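Local coordinates for protein oxidoreductase (Azotobacter vinelandii, PDB 7D5M) that binds NAD(+) through an N-terminal Rossmann fold and, as an inositol dehydrogenase homologue, probably oxidises a polyol substrate, at residues N134-V138 against A343-E348; T141-H147 against A332-Y337. Residues are numbered along the deposited sequence.

How the interactions relate
Both contacts set helix 329-349 against loops flanking strand 138-140, an outermost strand of the Rossmann sheet: interaction 1 the loop entering it, interaction 2 the one leaving it. Interaction 1 (134-138 with 343-348) catches the helix near its C-terminal end; interaction 2 (141-147 with 332-337), centred about 18 Å away, nearer its N-terminal end. Interaction 2 is the deep one, with ten of eleven touching residues buried and 458 against 293 Å² covered. It relies on glycine-backbone packing, CH-pi contacts and one amide hydrogen bond, with Thr141 and Trp333 reaching the nicotinamide of NAD. Interaction 1 is partly buried: a valine anchors its inner side, a salt bridge and bridging water the more exposed part.

Interaction 1. Residues N134-V138 against A343-E348; sequences NNRVV and AMDATE
Val137, Thr347 and Arg136 carry most of this contact between a loop and the side of a helix. The loop starts as helix 121-133 ends: Asn135 takes positive phi (57°) and closes a Schellman motif, after which Arg136 and Val137 run extended (phi/psi -107/145 and -78/133) into strand 138-140. Segment 343-348 is regular helix. The CA of Val137 lies 6.0 Å from the CA of Met344, and the CA of Asn135 7.6 Å from the CA of Thr347.

Val137 (t) points toward the helix, its CG2 4.0 Å from Ala343 CB and 3.5 Å from Thr347 OG1, its CB 4.0 Å from Met344 CG. Thr347 is m, so OG1 donates back to Ala343 O (2.8 Å) and CG2 faces the loop, 3.2 Å from Asn135 O. A water joins Asn135 ND2 (3.0 Å) to Thr347 O (2.6 Å). Arg136 starts off away from the helix but folds back (m, m, p); NH1 makes a salt bridge to Glu348 OE2 at 3.1 Å, with a weak bond from NH2 to the same atom (3.2 Å). Arg136 NE and NH2 also bond weakly to Asn135 O (3.0 and 2.9 Å), and NH1 donates to Gly108 O.

This is the turn from a helix into an outermost strand of the parallel NAD-binding Rossmann sheet, covered here by a helix from the C-terminal part of the chain. His110 of strand 110-113 bonds both Glu348 and the backbone N of Val137, and with Val112 touches Met344, while Leu354 and Leu355 of helix 352-357 pack on Ala343, Ala346 and Thr347.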
loop_
_atom_site.group_PDB
_atom_site.type_symbol
_atom_site.label_atom_id
_atom_site.label_comp_id
_atom_site.label_asym_id
_atom_site.label_seq_id
_atom_site.Cartn_x
_atom_site.Cartn_y
_atom_site.Cartn_z
ATOM N N ASN A 134 44.237 21.115 -8.228
ATOM C CA ASN A 134 44.299 20.758 -9.671
ATOM C C ASN A 134 43.036 21.235 -10.412
ATOM O O ASN A 134 42.917 20.951 -11.600
ATOM C CB ASN A 134 44.554 19.259 -9.824
ATOM C CG ASN A 134 45.979 18.901 -9.458
ATOM O OD1 ASN A 134 46.877 19.115 -10.266
ATOM N ND2 ASN A 134 46.198 18.417 -8.240
ATOM N N ASN A 135 42.099 21.887 -9.706
ATOM C CA ASN A 135 40.883 22.514 -10.272
ATOM C C ASN A 135 40.091 21.433 -11.014
ATOM O O ASN A 135 39.667 21.675 -12.153
ATOM C CB ASN A 135 41.244 23.703 -11.171
ATOM C CG ASN A 135 40.043 24.547 -11.532
ATOM O OD1 ASN A 135 39.076 24.606 -10.780
ATOM N ND2 ASN A 135 40.100 25.214 -12.673
ATOM N N ARG A 136 39.947 20.256 -10.403
ATOM C CA ARG A 136 39.223 19.115 -11.005
ATOM C C ARG A 136 37.885 18.956 -10.283
ATOM O O ARG A 136 37.808 19.221 -9.074
ATOM C CB ARG A 136 40.037 17.816 -10.917
ATOM C CG ARG A 136 41.418 17.867 -11.559
ATOM C CD ARG A 136 41.431 18.097 -13.063
ATOM N NE ARG A 136 41.170 19.483 -13.440
ATOM C CZ ARG A 136 40.913 19.907 -14.672
ATOM N NH1 ARG A 136 40.929 19.056 -15.685
ATOM N NH2 ARG A 136 40.651 21.185 -14.888
ATOM N N VAL A 137 36.871 18.557 -11.039
ATOM C CA VAL A 137 35.559 18.086 -10.514
ATOM C C VAL A 137 35.749 16.650 -10.032
ATOM O O VAL A 137 36.358 15.859 -10.765
ATOM C CB VAL A 137 34.480 18.170 -11.602
ATOM C CG1 VAL A 137 33.172 17.562 -11.132
ATOM C CG2 VAL A 137 34.280 19.601 -12.073
ATOM N N VAL A 138 35.263 16.336 -8.834
ATOM C CA VAL A 138 35.124 14.930 -8.359
ATOM C C VAL A 138 33.643 14.702 -8.056
ATOM O O VAL A 138 33.165 15.204 -7.030
ATOM C CB VAL A 138 36.016 14.619 -7.141
ATOM C CG1 VAL A 138 35.781 13.203 -6.628
ATOM C CG2 VAL A 138 37.491 14.815 -7.462
ATOM N N ALA A 343 29.608 20.268 -15.336
ATOM C CA ALA A 343 30.560 20.845 -14.359
ATOM C C ALA A 343 31.984 20.732 -14.913
ATOM O O ALA A 343 32.763 21.707 -14.808
ATOM C CB ALA A 343 30.424 20.151 -13.021
ATOM N N MET A 344 32.323 19.579 -15.486
ATOM C CA MET A 344 33.665 19.316 -16.056
ATOM C C MET A 344 33.895 20.275 -17.229
ATOM O O MET A 344 34.961 20.941 -17.270
ATOM C CB MET A 344 33.773 17.867 -16.524
ATOM C CG MET A 344 33.753 16.895 -15.368
ATOM S SD MET A 344 33.675 15.197 -15.945
ATOM C CE MET A 344 33.465 14.345 -14.379
ATOM N N ASP A 345 32.922 20.361 -18.130
ATOM C CA ASP A 345 32.987 21.242 -19.326
ATOM C C ASP A 345 33.069 22.705 -18.872
ATOM O O ASP A 345 33.919 23.431 -19.437
ATOM C CB ASP A 345 31.792 21.013 -20.251
ATOM C CG ASP A 345 31.780 21.968 -21.429
ATOM O OD1 ASP A 345 32.620 21.794 -22.325
ATOM O OD2 ASP A 345 30.957 22.890 -21.403
ATOM N N ALA A 346 32.250 23.110 -17.896
ATOM C CA ALA A 346 32.212 24.488 -17.343
ATOM C C ALA A 346 33.579 24.827 -16.738
ATOM O O ALA A 346 34.007 26.004 -16.853
ATOM C CB ALA A 346 31.110 24.653 -16.331
ATOM N N THR A 347 34.242 23.849 -16.111
ATOM C CA THR A 347 35.564 24.057 -15.465
ATOM C C THR A 347 36.572 24.385 -16.574
ATOM O O THR A 347 37.297 25.401 -16.444
ATOM C CB THR A 347 35.964 22.854 -14.596
ATOM O OG1 THR A 347 35.016 22.716 -13.536
ATOM C CG2 THR A 347 37.351 22.995 -14.006
ATOM N N GLU A 348 36.589 23.585 -17.641
ATOM C CA GLU A 348 37.487 23.764 -18.813
ATOM C C GLU A 348 37.252 25.143 -19.441
ATOM O O GLU A 348 38.243 25.784 -19.818
ATOM C CB GLU A 348 37.262 22.674 -19.862
ATOM C CG GLU A 348 37.644 21.282 -19.394
ATOM C CD GLU A 348 39.023 21.193 -18.767
ATOM O OE1 GLU A 348 39.968 21.733 -19.371
ATOM O OE2 GLU A 348 39.145 20.599 -17.673
HETATM O O HOH W 1 38.345 26.809 -14.488
#

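Interaction 2. Residues T141-H147 against A332-Y337. With NAD (nicotinamide-adenine-dinucleotide), chain B.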
loop_
_atom_site.group_PDB
_atom_site.type_symbol
_atom_site.label_atom_id
_atom_site.label_comp_id
_atom_site.label_asym_id
_atom_site.label_seq_id
_atom_site.Cartn_x
_atom_site.Cartn_y
_atom_site.Cartn_z
ATOM N N THR A 141 29.027 8.983 -6.562
ATOM C CA THR A 141 27.770 8.372 -7.084
ATOM C C THR A 141 26.828 8.044 -5.922
ATOM O O THR A 141 26.431 6.867 -5.765
ATOM C CB THR A 141 28.070 7.224 -8.057
ATOM O OG1 THR A 141 29.210 6.507 -7.615
ATOM C CG2 THR A 141 28.363 7.714 -9.455
ATOM N N TYR A 142 26.398 9.079 -5.195
ATOM C CA TYR A 142 25.200 9.028 -4.322
ATOM C C TYR A 142 23.973 9.116 -5.238
ATOM O O TYR A 142 23.313 10.164 -5.311
ATOM C CB TYR A 142 25.245 10.145 -3.283
ATOM C CG TYR A 142 26.257 9.944 -2.186
ATOM C CD1 TYR A 142 26.164 8.878 -1.305
ATOM C CD2 TYR A 142 27.287 10.852 -1.995
ATOM C CE1 TYR A 142 27.077 8.706 -0.274
ATOM C CE2 TYR A 142 28.204 10.699 -0.970
ATOM C CZ TYR A 142 28.094 9.629 -0.099
ATOM O OH TYR A 142 28.985 9.457 0.924
ATOM N N GLY A 143 23.734 8.037 -5.976
ATOM C CA GLY A 143 22.886 8.006 -7.174
ATOM C C GLY A 143 21.443 8.333 -6.844
ATOM O O GLY A 143 20.773 8.919 -7.695
ATOM N N TYR A 144 20.980 7.979 -5.644
ATOM C CA TYR A 144 19.554 8.160 -5.262
ATOM C C TYR A 144 19.218 9.651 -5.247
ATOM O O TYR A 144 18.052 10.014 -5.413
ATOM C CB TYR A 144 19.262 7.491 -3.919
ATOM C CG TYR A 144 19.593 6.024 -3.941
ATOM C CD1 TYR A 144 18.745 5.115 -4.556
ATOM C CD2 TYR A 144 20.801 5.556 -3.442
ATOM C CE1 TYR A 144 19.055 3.767 -4.620
ATOM C CE2 TYR A 144 21.129 4.209 -3.504
ATOM C CZ TYR A 144 20.256 3.316 -4.101
ATOM O OH TYR A 144 20.557 1.990 -4.180
ATOM N N ALA A 145 20.230 10.505 -5.085
ATOM C CA ALA A 145 20.056 11.970 -4.991
ATOM C C ALA A 145 19.655 12.550 -6.356
ATOM O O ALA A 145 19.243 13.734 -6.407
ATOM C CB ALA A 145 21.324 12.586 -4.466
ATOM N N GLY A 146 19.764 11.758 -7.426
ATOM C CA GLY A 146 19.320 12.133 -8.776
ATOM C C GLY A 146 17.812 12.107 -8.951
ATOM O O GLY A 146 17.323 12.629 -9.979
ATOM N N HIS A 147 17.063 11.476 -8.042
ATOM C CA HIS A 147 15.580 11.408 -8.137
ATOM C C HIS A 147 14.989 12.803 -7.902
ATOM O O HIS A 147 15.316 13.417 -6.859
ATOM C CB HIS A 147 15.007 10.359 -7.186
ATOM C CG HIS A 147 15.143 8.969 -7.711
ATOM N ND1 HIS A 147 15.926 8.014 -7.090
ATOM C CD2 HIS A 147 14.614 8.371 -8.802
ATOM C CE1 HIS A 147 15.868 6.891 -7.781
ATOM N NE2 HIS A 147 15.075 7.081 -8.821
ATOM N N ALA A 332 17.816 8.645 -12.235
ATOM C CA ALA A 332 18.511 9.312 -11.109
ATOM C C ALA A 332 20.010 9.392 -11.440
ATOM O O ALA A 332 20.614 10.484 -11.329
ATOM C CB ALA A 332 18.261 8.570 -9.820
ATOM N N TRP A 333 20.613 8.279 -11.844
ATOM C CA TRP A 333 22.068 8.267 -12.155
ATOM C C TRP A 333 22.366 9.137 -13.378
ATOM O O TRP A 333 23.427 9.799 -13.384
ATOM C CB TRP A 333 22.581 6.852 -12.368
ATOM C CG TRP A 333 22.912 6.137 -11.104
ATOM C CD1 TRP A 333 22.086 5.816 -10.064
ATOM C CD2 TRP A 333 24.206 5.619 -10.774
ATOM N NE1 TRP A 333 22.787 5.136 -9.105
ATOM C CE2 TRP A 333 24.087 4.998 -9.516
ATOM C CE3 TRP A 333 25.448 5.632 -11.421
ATOM C CZ2 TRP A 333 25.177 4.397 -8.886
ATOM C CZ3 TRP A 333 26.519 5.028 -10.801
ATOM C CH2 TRP A 333 26.382 4.433 -9.541
ATOM N N SER A 334 21.496 9.105 -14.384
ATOM C CA SER A 334 21.626 9.946 -15.608
ATOM C C SER A 334 21.569 11.431 -15.228
ATOM O O SER A 334 22.316 12.227 -15.830
ATOM C CB SER A 334 20.592 9.603 -16.640
ATOM O OG SER A 334 20.706 8.241 -17.027
ATOM N N ASN A 335 20.722 11.788 -14.264
ATOM C CA ASN A 335 20.565 13.177 -13.774
ATOM C C ASN A 335 21.861 13.640 -13.094
ATOM O O ASN A 335 22.223 14.808 -13.266
ATOM C CB ASN A 335 19.337 13.296 -12.872
ATOM C CG ASN A 335 18.067 13.047 -13.650
ATOM O OD1 ASN A 335 18.051 13.247 -14.866
ATOM N ND2 ASN A 335 17.012 12.619 -12.965
ATOM N N LEU A 336 22.564 12.767 -12.372
ATOM C CA LEU A 336 23.877 13.143 -11.790
ATOM C C LEU A 336 24.907 13.271 -12.913
ATOM O O LEU A 336 25.660 14.254 -12.908
ATOM C CB LEU A 336 24.353 12.096 -10.784
ATOM C CG LEU A 336 23.511 11.919 -9.523
ATOM C CD1 LEU A 336 24.362 11.250 -8.464
ATOM C CD2 LEU A 336 22.922 13.224 -9.016
ATOM N N TYR A 337 24.967 12.289 -13.810
ATOM C CA TYR A 337 26.072 12.194 -14.798
ATOM C C TYR A 337 26.010 13.382 -15.772
ATOM O O TYR A 337 27.087 13.878 -16.148
ATOM C CB TYR A 337 26.105 10.823 -15.486
ATOM C CG TYR A 337 27.208 9.920 -14.985
ATOM C CD1 TYR A 337 28.496 10.051 -15.476
ATOM C CD2 TYR A 337 26.992 8.950 -14.017
ATOM C CE1 TYR A 337 29.530 9.241 -15.043
ATOM C CE2 TYR A 337 28.018 8.127 -13.570
ATOM C CZ TYR A 337 29.299 8.274 -14.085
ATOM O OH TYR A 337 30.338 7.475 -13.677
HETATM P PA NAD B . 32.436 -5.780 -7.891
HETATM O O1A NAD B . 33.377 -6.639 -7.104
HETATM O O2A NAD B . 31.109 -6.311 -8.332
HETATM O O5B NAD B . 33.221 -5.207 -9.170
HETATM C C5B NAD B . 34.636 -4.842 -9.124
HETATM C C4B NAD B . 35.105 -4.642 -10.545
HETATM O O4B NAD B . 36.369 -3.930 -10.560
HETATM C C3B NAD B . 35.364 -5.932 -11.334
HETATM O O3B NAD B . 35.053 -5.725 -12.704
HETATM C C2B NAD B . 36.865 -6.145 -11.106
HETATM O O2B NAD B . 37.494 -6.968 -12.061
HETATM C C1B NAD B . 37.339 -4.706 -11.236
HETATM N N9A NAD B . 38.628 -4.422 -10.623
HETATM C C8A NAD B . 39.031 -4.792 -9.367
HETATM N N7A NAD B . 40.218 -4.337 -9.051
HETATM C C5A NAD B . 40.614 -3.603 -10.157
HETATM C C6A NAD B . 41.779 -2.858 -10.426
HETATM N N6A NAD B . 42.780 -2.707 -9.555
HETATM N N1A NAD B . 41.854 -2.233 -11.627
HETATM C C2A NAD B . 40.839 -2.387 -12.492
HETATM N N3A NAD B . 39.690 -3.049 -12.342
HETATM C C4A NAD B . 39.639 -3.645 -11.137
HETATM O O3 NAD B . 32.131 -4.424 -7.062
HETATM P PN NAD B . 30.842 -3.443 -7.138
HETATM O O1N NAD B . 29.742 -3.986 -6.268
HETATM O O2N NAD B . 30.542 -3.155 -8.579
HETATM O O5D NAD B . 31.395 -2.122 -6.418
HETATM C C5D NAD B . 32.507 -1.389 -6.936
HETATM C C4D NAD B . 32.489 -0.054 -6.244
HETATM O O4D NAD B . 31.202 0.573 -6.478
HETATM C C3D NAD B . 32.640 -0.131 -4.720
HETATM O O3D NAD B . 33.374 0.989 -4.260
HETATM C C2D NAD B . 31.189 -0.102 -4.226
HETATM O O2D NAD B . 31.057 0.405 -2.906
HETATM C C1D NAD B . 30.569 0.862 -5.238
HETATM N N1N NAD B . 29.093 0.712 -5.419
HETATM C C2N NAD B . 28.291 1.830 -5.327
HETATM C C3N NAD B . 26.903 1.721 -5.439
HETATM C C7N NAD B . 26.109 3.009 -5.486
HETATM O O7N NAD B . 26.707 4.072 -5.684
HETATM N N7N NAD B . 24.790 2.926 -5.341
HETATM C C4N NAD B . 26.329 0.449 -5.520
HETATM C C5N NAD B . 27.155 -0.673 -5.595
HETATM C C6N NAD B . 28.518 -0.497 -5.694
#
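At the nicotinamide end of the NAD pocket, the chain leaves the last strand of the Rossmann fold through an inverse gamma turn centred on Tyr142 and a short 3-10 segment, 143-146, lying against helix 329-349. Two glycines permit the close fit, with CA to CA 5.1 Å for Gly143 and Trp333 and 3.7 Å for Gly146 and Ala332. An ideal CB would fall 2.0 Å from Trp333 NE1 at Gly143 and 1.8 Å from Ala332 O at Gly146. Gly143 CA makes a CH-pi contact over the Trp333 five-membered ring, 3.9 Å from its centroid, and Gly146 CA points its hydrogen at Ala332 O (3.3 Å). Leu336 fills the space between, CD1 3.8 Å from Gly143 CA and CD2 3.8 Å from Gly146 CA. Asn335 ND2 donates to Gly146 O (3.0 Å), while its OD1 takes a bond from Arg320.

Toward the cofactor, Thr141 CG2 packs 3.5 Å from Trp333 CZ3 and its hydroxyl bonds Glu114. The carboxamide O7N of NAD lies 2.8 Å from Thr141 O and 3.6 Å from Trp333 CZ2. At the far end, Ala332 CB stands almost squarely over the His147 imidazole, 3.5 Å from the ring centroid.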